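Local coordinates for protein laccase (Uncultured bacterium, PDB 4F7K) that probably oxidises phenolic and related substrates with molecular oxygen, as a bacterial laccase of the multicopper oxidase family, at residues L201-D212 and Q231-T241; N190-P198 and H399-A407. All coordinates share one frame; numbering follows the deposited sequence.

Interaction 1: L201-D212 and Q231-T241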
loop_
_atom_site.group_PDB
_atom_site.type_symbol
_atom_site.label_atom_id
_atom_site.label_comp_id
_atom_site.label_asym_id
_atom_site.label_seq_id
_atom_site.Cartn_x
_atom_site.Cartn_y
_atom_site.Cartn_z
ATOM N N LEU A 201 16.900 5.647 1.947
ATOM C CA LEU A 201 16.701 6.928 2.623
ATOM C C LEU A 201 17.996 7.653 2.789
ATOM O O LEU A 201 18.978 7.057 3.187
ATOM C CB LEU A 201 16.079 6.736 3.986
ATOM C CG LEU A 201 14.580 6.924 4.039
ATOM C CD1 LEU A 201 13.903 5.981 3.127
ATOM C CD2 LEU A 201 14.166 6.659 5.451
ATOM N N GLU A 202 18.009 8.949 2.500
ATOM C CA GLU A 202 19.190 9.780 2.795
ATOM C C GLU A 202 18.856 10.949 3.704
ATOM O O GLU A 202 17.725 11.427 3.701
ATOM C CB GLU A 202 19.837 10.264 1.506
ATOM C CG GLU A 202 20.427 9.108 0.701
ATOM C CD GLU A 202 21.118 9.549 -0.551
ATOM O OE1 GLU A 202 21.228 10.772 -0.799
ATOM O OE2 GLU A 202 21.556 8.653 -1.295
ATOM N N GLY A 203 19.839 11.369 4.513
ATOM C CA GLY A 203 19.698 12.532 5.406
ATOM C C GLY A 203 18.989 12.273 6.719
ATOM O O GLY A 203 18.722 13.198 7.473
ATOM N N VAL A 204 18.669 11.016 6.994
ATOM C CA VAL A 204 17.995 10.669 8.232
ATOM C C VAL A 204 18.609 9.420 8.814
ATOM O O VAL A 204 19.249 8.641 8.100
ATOM C CB VAL A 204 16.461 10.408 8.071
ATOM C CG1 VAL A 204 15.731 11.659 7.645
ATOM C CG2 VAL A 204 16.205 9.250 7.122
ATOM N N GLU A 205 18.371 9.225 10.109
ATOM C CA GLU A 205 18.845 8.047 10.823
ATOM C C GLU A 205 17.765 7.515 11.756
ATOM O O GLU A 205 17.204 8.254 12.576
ATOM C CB GLU A 205 20.114 8.373 11.629
ATOM C CG GLU A 205 20.958 7.157 11.978
ATOM C CD GLU A 205 22.333 7.528 12.502
ATOM O OE1 GLU A 205 22.419 8.353 13.438
ATOM O OE2 GLU A 205 23.329 6.983 11.980
ATOM N N GLY A 206 17.494 6.223 11.634
ATOM C CA GLY A 206 16.481 5.578 12.447
ATOM C C GLY A 206 16.200 4.202 11.903
ATOM O O GLY A 206 17.117 3.539 11.403
ATOM N N LYS A 207 14.931 3.789 11.959
ATOM C CA LYS A 207 14.576 2.382 11.773
ATOM C C LYS A 207 13.197 2.139 11.187
ATOM O O LYS A 207 12.245 2.865 11.491
ATOM C CB LYS A 207 14.628 1.637 13.119
ATOM C CG LYS A 207 15.906 1.781 13.922
ATOM C CD LYS A 207 17.066 0.953 13.369
ATOM C CE LYS A 207 18.374 1.316 14.133
ATOM N NZ LYS A 207 19.148 2.391 13.393
ATOM N N VAL A 208 13.097 1.084 10.375
ATOM C CA VAL A 208 11.801 0.516 10.009
ATOM C C VAL A 208 11.095 0.026 11.276
ATOM O O VAL A 208 11.610 -0.825 11.954
ATOM C CB VAL A 208 11.929 -0.674 9.019
ATOM C CG1 VAL A 208 10.557 -1.214 8.666
ATOM C CG2 VAL A 208 12.643 -0.244 7.729
ATOM N N VAL A 209 9.907 0.550 11.557
ATOM C CA VAL A 209 9.131 0.142 12.721
ATOM C C VAL A 209 7.841 -0.628 12.409
ATOM O O VAL A 209 7.263 -1.234 13.318
ATOM C CB VAL A 209 8.815 1.339 13.644
ATOM C CG1 VAL A 209 10.114 1.948 14.164
ATOM C CG2 VAL A 209 7.948 2.399 12.871
ATOM N N ALA A 210 7.390 -0.600 11.155
ATOM C CA ALA A 210 6.237 -1.414 10.720
ATOM C C ALA A 210 6.305 -1.810 9.245
ATOM O O ALA A 210 6.933 -1.125 8.437
ATOM C CB ALA A 210 4.905 -0.675 11.002
ATOM N N LEU A 211 5.669 -2.928 8.908
ATOM C CA LEU A 211 5.458 -3.284 7.500
ATOM C C LEU A 211 3.986 -3.607 7.257
ATOM O O LEU A 211 3.357 -4.333 8.055
ATOM C CB LEU A 211 6.351 -4.442 7.054
ATOM C CG LEU A 211 7.858 -4.299 7.322
ATOM C CD1 LEU A 211 8.555 -5.661 7.288
ATOM C CD2 LEU A 211 8.514 -3.333 6.340
ATOM N N ASP A 212 3.446 -3.067 6.156
ATOM C CA ASP A 212 2.049 -3.310 5.796
ATOM C C ASP A 212 1.068 -3.019 6.954
ATOM O O ASP A 212 0.108 -3.756 7.196
ATOM C CB ASP A 212 1.875 -4.717 5.245
ATOM C CG ASP A 212 2.631 -4.928 3.921
ATOM O OD1 ASP A 212 3.244 -3.970 3.410
ATOM O OD2 ASP A 212 2.600 -6.053 3.390
ATOM N N GLN A 231 2.818 -2.537 -1.062
ATOM C CA GLN A 231 3.511 -2.713 0.234
ATOM C C GLN A 231 3.825 -1.371 0.891
ATOM O O GLN A 231 4.023 -0.338 0.217
ATOM C CB GLN A 231 4.809 -3.522 0.050
ATOM C CG GLN A 231 4.562 -5.025 -0.237
ATOM C CD GLN A 231 5.838 -5.869 -0.182
ATOM O OE1 GLN A 231 6.924 -5.359 -0.411
ATOM N NE2 GLN A 231 5.699 -7.168 0.132
ATOM N N ARG A 232 3.843 -1.393 2.216
ATOM C CA ARG A 232 4.127 -0.217 3.026
ATOM C C ARG A 232 5.264 -0.515 3.985
ATOM O O ARG A 232 5.442 -1.681 4.434
ATOM C CB ARG A 232 2.890 0.154 3.849
ATOM C CG ARG A 232 1.879 0.964 3.114
ATOM C CD ARG A 232 0.771 0.116 2.511
ATOM N NE ARG A 232 -0.020 -0.514 3.551
ATOM C CZ ARG A 232 -0.383 -1.789 3.552
ATOM N NH1 ARG A 232 -0.076 -2.567 2.527
ATOM N NH2 ARG A 232 -1.086 -2.279 4.577
ATOM N N ALA A 233 6.027 0.523 4.327
ATOM C CA ALA A 233 6.923 0.420 5.456
ATOM C C ALA A 233 6.856 1.725 6.227
ATOM O O ALA A 233 6.886 2.783 5.621
ATOM C CB ALA A 233 8.342 0.109 5.042
ATOM N N ASP A 234 6.738 1.638 7.553
ATOM C CA ASP A 234 6.834 2.824 8.416
ATOM C C ASP A 234 8.276 3.012 8.917
ATOM O O ASP A 234 8.909 2.081 9.373
ATOM C CB ASP A 234 5.886 2.708 9.634
ATOM C CG ASP A 234 4.490 3.257 9.364
ATOM O OD1 ASP A 234 4.082 3.393 8.178
ATOM O OD2 ASP A 234 3.785 3.580 10.348
ATOM N N ILE A 235 8.777 4.232 8.850
ATOM C CA ILE A 235 10.111 4.540 9.312
ATOM C C ILE A 235 10.053 5.673 10.328
ATOM O O ILE A 235 9.426 6.708 10.102
ATOM C CB ILE A 235 11.050 4.890 8.146
ATOM C CG1 ILE A 235 11.488 3.591 7.446
ATOM C CG2 ILE A 235 12.272 5.685 8.623
ATOM C CD1 ILE A 235 11.781 3.715 6.024
ATOM N N ILE A 236 10.690 5.462 11.483
ATOM C CA ILE A 236 10.902 6.593 12.336
ATOM C C ILE A 236 12.391 6.878 12.332
ATOM O O ILE A 236 13.208 5.976 12.488
ATOM C CB ILE A 236 10.318 6.362 13.742
ATOM C CG1 ILE A 236 8.782 6.344 13.640
ATOM C CG2 ILE A 236 10.809 7.432 14.698
ATOM C CD1 ILE A 236 8.098 5.655 14.852
ATOM N N ALA A 237 12.737 8.141 12.145
ATOM C CA ALA A 237 14.116 8.526 12.045
ATOM C C ALA A 237 14.275 9.976 12.452
ATOM O O ALA A 237 13.300 10.737 12.495
ATOM C CB ALA A 237 14.632 8.295 10.621
ATOM N N ASP A 238 15.514 10.335 12.784
ATOM C CA ASP A 238 15.870 11.691 13.148
ATOM C C ASP A 238 16.534 12.338 11.949
ATOM O O ASP A 238 17.311 11.686 11.226
ATOM C CB ASP A 238 16.847 11.680 14.331
ATOM C CG ASP A 238 16.227 11.106 15.612
ATOM O OD1 ASP A 238 15.125 11.544 16.012
ATOM O OD2 ASP A 238 16.860 10.216 16.228
ATOM N N VAL A 239 16.237 13.615 11.738
ATOM C CA VAL A 239 16.849 14.365 10.650
ATOM C C VAL A 239 18.268 14.744 11.056
ATOM O O VAL A 239 18.464 15.579 11.962
ATOM C CB VAL A 239 16.046 15.621 10.318
ATOM C CG1 VAL A 239 16.692 16.365 9.160
ATOM C CG2 VAL A 239 14.587 15.252 10.010
ATOM N N ILE A 240 19.263 14.141 10.407
ATOM C CA ILE A 240 20.641 14.318 10.909
ATOM C C ILE A 240 21.460 15.451 10.287
ATOM O O ILE A 240 22.538 15.759 10.782
ATOM C CB ILE A 240 21.473 12.988 11.001
ATOM C CG1 ILE A 240 21.597 12.295 9.652
ATOM C CG2 ILE A 240 20.881 12.039 12.035
ATOM C CD1 ILE A 240 22.503 11.062 9.711
ATOM N N THR A 241 20.953 16.096 9.237
ATOM C CA THR A 241 21.746 17.146 8.581
ATOM C C THR A 241 20.932 18.334 8.034
ATOM O O THR A 241 19.739 18.445 8.313
ATOM C CB THR A 241 22.694 16.542 7.501
ATOM O OG1 THR A 241 23.779 17.454 7.249
ATOM C CG2 THR A 241 21.926 16.195 6.210
#
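Gly206 and Ala237 mark the tightest point of this antiparallel strand pair: their CA atoms lie 3.8 Å apart, and Ala237 CB comes within 3.2 Å of Glu205 O. The strands can close up here because Gly206 has no side chain to hold them apart. On either side the backbones are joined by paired bonds, Glu205 with Asp238 and Lys207 with Ile236.

Val204, Val208, Ile235 and Leu211 share one face of the ladder. Leu201, on the preceding strand, reaches over to meet Ile235 tip to tip, CD2 to CG2 at 3.8 Å, and Val208 CG2 lies against Ile235 CG1. The opposite face carries Ile236 and Asp234, whose carboxylate is engaged by Arg185 and Thr98. This is an inner ladder of a cupredoxin-like beta sandwich, with strand 232-239 lying between 183-190 and 204-211. It is interrupted by a classic beta bulge: Val209 and Ala210 both face Asp234, with Val209 N giving to Asp234 O and Asp234 N to Ala210 O. Val209 CG2, set between its own backbone N and carbonyl carbon (CG1 at chi1 -61°), packs on Ile236 CD1 at 3.8 Å, the two side chains crossing at about a right angle.

At the 212 end, Asp212 OD1 takes the backbone N of Arg232 at 2.9 Å in a nearly straight bond (175°). The carboxylate and guanidinium planes are nearly parallel (4°) but offset in height, so OD1, 3.7 Å from Arg232 NH1, makes only a long salt bridge, with no N-H aimed at it. Arg232 is paired with Asp374, and Asp212 with Arg373.

At the other end the backbone bonds continue, Ile240 N closing the ladder on Gly203 O, but the solvent-exposed side chains touch little: Glu205 CB rests on Ile240 CG2 at 3.8 Å.

Interaction 2: N190-P198 and H399-A407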
loop_
_atom_site.group_PDB
_atom_site.type_symbol
_atom_site.label_atom_id
_atom_site.label_comp_id
_atom_site.label_asym_id
_atom_site.label_seq_id
_atom_site.Cartn_x
_atom_site.Cartn_y
_atom_site.Cartn_z
ATOM N N ASN A 190 4.301 1.973 -1.599
ATOM C CA ASN A 190 4.512 1.747 -3.032
ATOM C C ASN A 190 3.141 1.639 -3.689
ATOM O O ASN A 190 2.453 0.612 -3.502
ATOM C CB ASN A 190 5.364 0.487 -3.326
ATOM C CG ASN A 190 5.573 0.257 -4.853
ATOM O OD1 ASN A 190 4.958 0.944 -5.674
ATOM N ND2 ASN A 190 6.438 -0.702 -5.231
ATOM N N VAL A 191 2.710 2.713 -4.374
ATOM C CA VAL A 191 1.373 2.741 -4.971
ATOM C C VAL A 191 1.421 2.406 -6.467
ATOM O O VAL A 191 0.394 2.393 -7.128
ATOM C CB VAL A 191 0.629 4.087 -4.743
ATOM C CG1 VAL A 191 0.512 4.381 -3.237
ATOM C CG2 VAL A 191 1.340 5.276 -5.492
ATOM N N ALA A 192 2.611 2.134 -6.998
ATOM C CA ALA A 192 2.711 1.586 -8.360
ATOM C C ALA A 192 2.032 0.218 -8.488
ATOM O O ALA A 192 1.974 -0.573 -7.539
ATOM C CB ALA A 192 4.188 1.500 -8.812
ATOM N N THR A 193 1.487 -0.069 -9.655
ATOM C CA THR A 193 0.865 -1.356 -9.863
ATOM C C THR A 193 1.895 -2.385 -10.414
ATOM O O THR A 193 1.695 -3.590 -10.345
ATOM C CB THR A 193 -0.334 -1.216 -10.851
ATOM O OG1 THR A 193 0.030 -0.475 -12.051
ATOM C CG2 THR A 193 -1.488 -0.531 -10.169
ATOM N N ASP A 194 2.976 -1.895 -11.004
ATOM C CA ASP A 194 3.760 -2.737 -11.908
ATOM C C ASP A 194 5.243 -2.642 -11.711
ATOM O O ASP A 194 5.967 -3.237 -12.495
ATOM C CB ASP A 194 3.407 -2.483 -13.392
ATOM C CG ASP A 194 2.035 -3.008 -13.764
ATOM O OD1 ASP A 194 1.885 -4.240 -13.911
ATOM O OD2 ASP A 194 1.084 -2.190 -13.911
ATOM N N ARG A 195 5.677 -1.928 -10.680
ATOM C CA ARG A 195 7.092 -1.628 -10.413
ATOM C C ARG A 195 7.474 -1.967 -8.981
ATOM O O ARG A 195 6.723 -1.620 -8.061
ATOM C CB ARG A 195 7.368 -0.133 -10.637
ATOM C CG ARG A 195 7.223 0.322 -12.113
ATOM C CD ARG A 195 8.202 -0.438 -13.007
ATOM N NE ARG A 195 8.163 0.017 -14.402
ATOM C CZ ARG A 195 8.632 -0.709 -15.409
ATOM N NH1 ARG A 195 9.165 -1.881 -15.140
ATOM N NH2 ARG A 195 8.564 -0.280 -16.663
ATOM N N ILE A 196 8.623 -2.601 -8.797
ATOM C CA ILE A 196 9.167 -2.838 -7.477
ATOM C C ILE A 196 10.223 -1.760 -7.256
ATOM O O ILE A 196 11.101 -1.575 -8.099
ATOM C CB ILE A 196 9.850 -4.222 -7.374
ATOM C CG1 ILE A 196 8.852 -5.355 -7.606
ATOM C CG2 ILE A 196 10.501 -4.394 -6.018
ATOM C CD1 ILE A 196 9.510 -6.545 -8.329
ATOM N N PHE A 197 10.159 -1.104 -6.108
ATOM C CA PHE A 197 11.056 -0.020 -5.774
ATOM C C PHE A 197 11.956 -0.392 -4.585
ATOM O O PHE A 197 11.467 -0.521 -3.445
ATOM C CB PHE A 197 10.230 1.222 -5.399
ATOM C CG PHE A 197 9.558 1.896 -6.579
ATOM C CD1 PHE A 197 10.323 2.488 -7.578
ATOM C CD2 PHE A 197 8.172 1.963 -6.662
ATOM C CE1 PHE A 197 9.717 3.101 -8.676
ATOM C CE2 PHE A 197 7.532 2.597 -7.750
ATOM C CZ PHE A 197 8.316 3.173 -8.762
ATOM N N PRO A 198 13.273 -0.559 -4.838
ATOM C CA PRO A 198 14.186 -0.429 -3.705
ATOM C C PRO A 198 14.178 1.025 -3.311
ATOM O O PRO A 198 14.148 1.902 -4.191
ATOM C CB PRO A 198 15.566 -0.777 -4.277
ATOM C CG PRO A 198 15.407 -0.940 -5.767
ATOM C CD PRO A 198 13.966 -0.615 -6.139
ATOM N N HIS A 399 -5.458 -12.114 -4.905
ATOM C CA HIS A 399 -5.203 -11.425 -6.153
ATOM C C HIS A 399 -3.746 -11.594 -6.513
ATOM O O HIS A 399 -2.891 -11.164 -5.767
ATOM C CB HIS A 399 -5.591 -9.944 -6.026
ATOM C CG HIS A 399 -5.409 -9.158 -7.287
ATOM N ND1 HIS A 399 -5.467 -9.732 -8.542
ATOM C CD2 HIS A 399 -5.188 -7.838 -7.489
ATOM C CE1 HIS A 399 -5.276 -8.805 -9.460
ATOM N NE2 HIS A 399 -5.103 -7.646 -8.848
ATOM N N CYS A 400 -3.481 -12.259 -7.642
ATOM C CA CYS A 400 -2.121 -12.407 -8.135
ATOM C C CYS A 400 -1.971 -11.600 -9.407
ATOM O O CYS A 400 -2.651 -11.866 -10.405
ATOM C CB CYS A 400 -1.788 -13.877 -8.375
ATOM S SG CYS A 400 -2.093 -14.886 -6.872
ATOM N N HIS A 401 -1.113 -10.593 -9.366
ATOM C CA HIS A 401 -0.928 -9.718 -10.529
ATOM C C HIS A 401 0.456 -9.917 -11.114
ATOM O O HIS A 401 1.455 -9.710 -10.421
ATOM C CB HIS A 401 -1.120 -8.243 -10.154
ATOM C CG HIS A 401 -0.841 -7.285 -11.277
ATOM N ND1 HIS A 401 -1.688 -7.131 -12.355
ATOM C CD2 HIS A 401 0.174 -6.408 -11.471
ATOM C CE1 HIS A 401 -1.201 -6.208 -13.168
ATOM N NE2 HIS A 401 -0.069 -5.757 -12.656
ATOM N N MET A 402 0.494 -10.302 -12.387
ATOM C CA MET A 402 1.727 -10.320 -13.149
ATOM C C MET A 402 2.189 -8.879 -13.492
ATOM O O MET A 402 1.500 -8.125 -14.204
ATOM C CB MET A 402 1.596 -11.190 -14.415
ATOM C CG MET A 402 2.967 -11.447 -15.165
ATOM S SD MET A 402 2.723 -12.601 -16.585
ATOM C CE MET A 402 4.251 -12.474 -17.447
ATOM N N LEU A 403 3.352 -8.525 -12.965
ATOM C CA LEU A 403 3.909 -7.202 -13.156
ATOM C C LEU A 403 4.133 -6.910 -14.651
ATOM O O LEU A 403 4.711 -7.726 -15.379
ATOM C CB LEU A 403 5.197 -7.048 -12.353
ATOM C CG LEU A 403 5.030 -6.528 -10.902
ATOM C CD1 LEU A 403 4.252 -7.444 -9.973
ATOM C CD2 LEU A 403 6.361 -6.150 -10.277
ATOM N N GLY A 404 3.626 -5.767 -15.104
ATOM C CA GLY A 404 3.865 -5.312 -16.454
ATOM C C GLY A 404 2.829 -5.861 -17.398
ATOM O O GLY A 404 2.920 -5.686 -18.606
ATOM N N HIS A 405 1.846 -6.543 -16.848
ATOM C CA HIS A 405 0.880 -7.217 -17.675
ATOM C C HIS A 405 -0.540 -6.811 -17.326
ATOM O O HIS A 405 -0.888 -6.595 -16.163
ATOM C CB HIS A 405 1.103 -8.737 -17.642
ATOM C CG HIS A 405 2.369 -9.160 -18.329
ATOM N ND1 HIS A 405 3.620 -8.937 -17.790
ATOM C CD2 HIS A 405 2.577 -9.751 -19.531
ATOM C CE1 HIS A 405 4.542 -9.385 -18.624
ATOM N NE2 HIS A 405 3.937 -9.891 -19.683
ATOM N N GLN A 406 -1.350 -6.703 -18.365
ATOM C CA GLN A 406 -2.737 -6.335 -18.228
ATOM C C GLN A 406 -3.539 -7.543 -17.798
ATOM O O GLN A 406 -3.818 -8.433 -18.586
ATOM C CB GLN A 406 -3.256 -5.802 -19.551
ATOM C CG GLN A 406 -3.174 -4.312 -19.661
ATOM C CD GLN A 406 -4.208 -3.646 -18.809
ATOM O OE1 GLN A 406 -4.890 -4.305 -18.032
ATOM N NE2 GLN A 406 -4.340 -2.334 -18.945
ATOM N N ALA A 407 -3.896 -7.559 -16.528
ATOM C CA ALA A 407 -4.678 -8.627 -15.941
ATOM C C ALA A 407 -6.139 -8.227 -15.991
ATOM O O ALA A 407 -6.497 -7.243 -16.631
ATOM C CB ALA A 407 -4.328 -8.796 -14.481
#
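The backbones of Asp194 and Leu403 come together at a CA-CA distance of 4.6 Å, where loop 191-196 meets a type II beta turn closed by His405 N on Met402 O. The central peptide of that turn points Gly404 N toward Asp194, and Gly404, at the third position, takes the positive phi a type II turn requires.

One oxygen, Asp194 OD1, carries the polar part of the contact. It accepts from Gly404 N at 2.6 Å and from His401 NE2 at 2.8 Å, both bonds fairly straight, and the two donors arrive from opposite faces of the carboxylate plane. Gly404 N comes in on the anti side, 33° out of that plane, whereas the histidine approaches from above it. His401 CG lies opposite its backbone N (chi1 176°), which carries the ring out toward Asp194; the oxygen sits at the ring edge and close to the ring plane, although carboxylate and ring are turned 58° against each other. The second oxygen, OD2, is held by Thr193 OG1 at 2.7 Å, probably fixing the carboxylate's rotation. Ile196 CD1 meets Leu403 CD2 at 3.7 Å, the two side chains crossing at about a right angle.

His399, Cys400, His401 and His405 match the His-Cys-His-x3-His motif, which in multicopper oxidases supplies copper ligands and probably does here; Asp194 probably acts as a second-shell residue that orients His401. An Asx turn, Asn190 OD1 to Ala192 N, shapes the loop where it leaves strand 183-190, beside strand 131-140, while strand 395-402, which delivers His401, runs next to strand 351-355.

Following the chain, strand 183-190 ends at Asn190 and passes into the first segment of interaction 2, whose partner arrives only at 399-407, closing a loop of 200 residues. Interaction 1 lies wholly within that span: its two segments, 201-212 and 231-241, close a loop of just 18 residues, so the contacts nest and do not cross. Their centres are 23 Å apart, but both draw on strand 197-202, and they touch where Asn190 N meets Gln231 O in a probable hydrogen bond. Interaction 1 joins strands within one multicopper oxidase family region; interaction 2 ties that region to the C-terminal one.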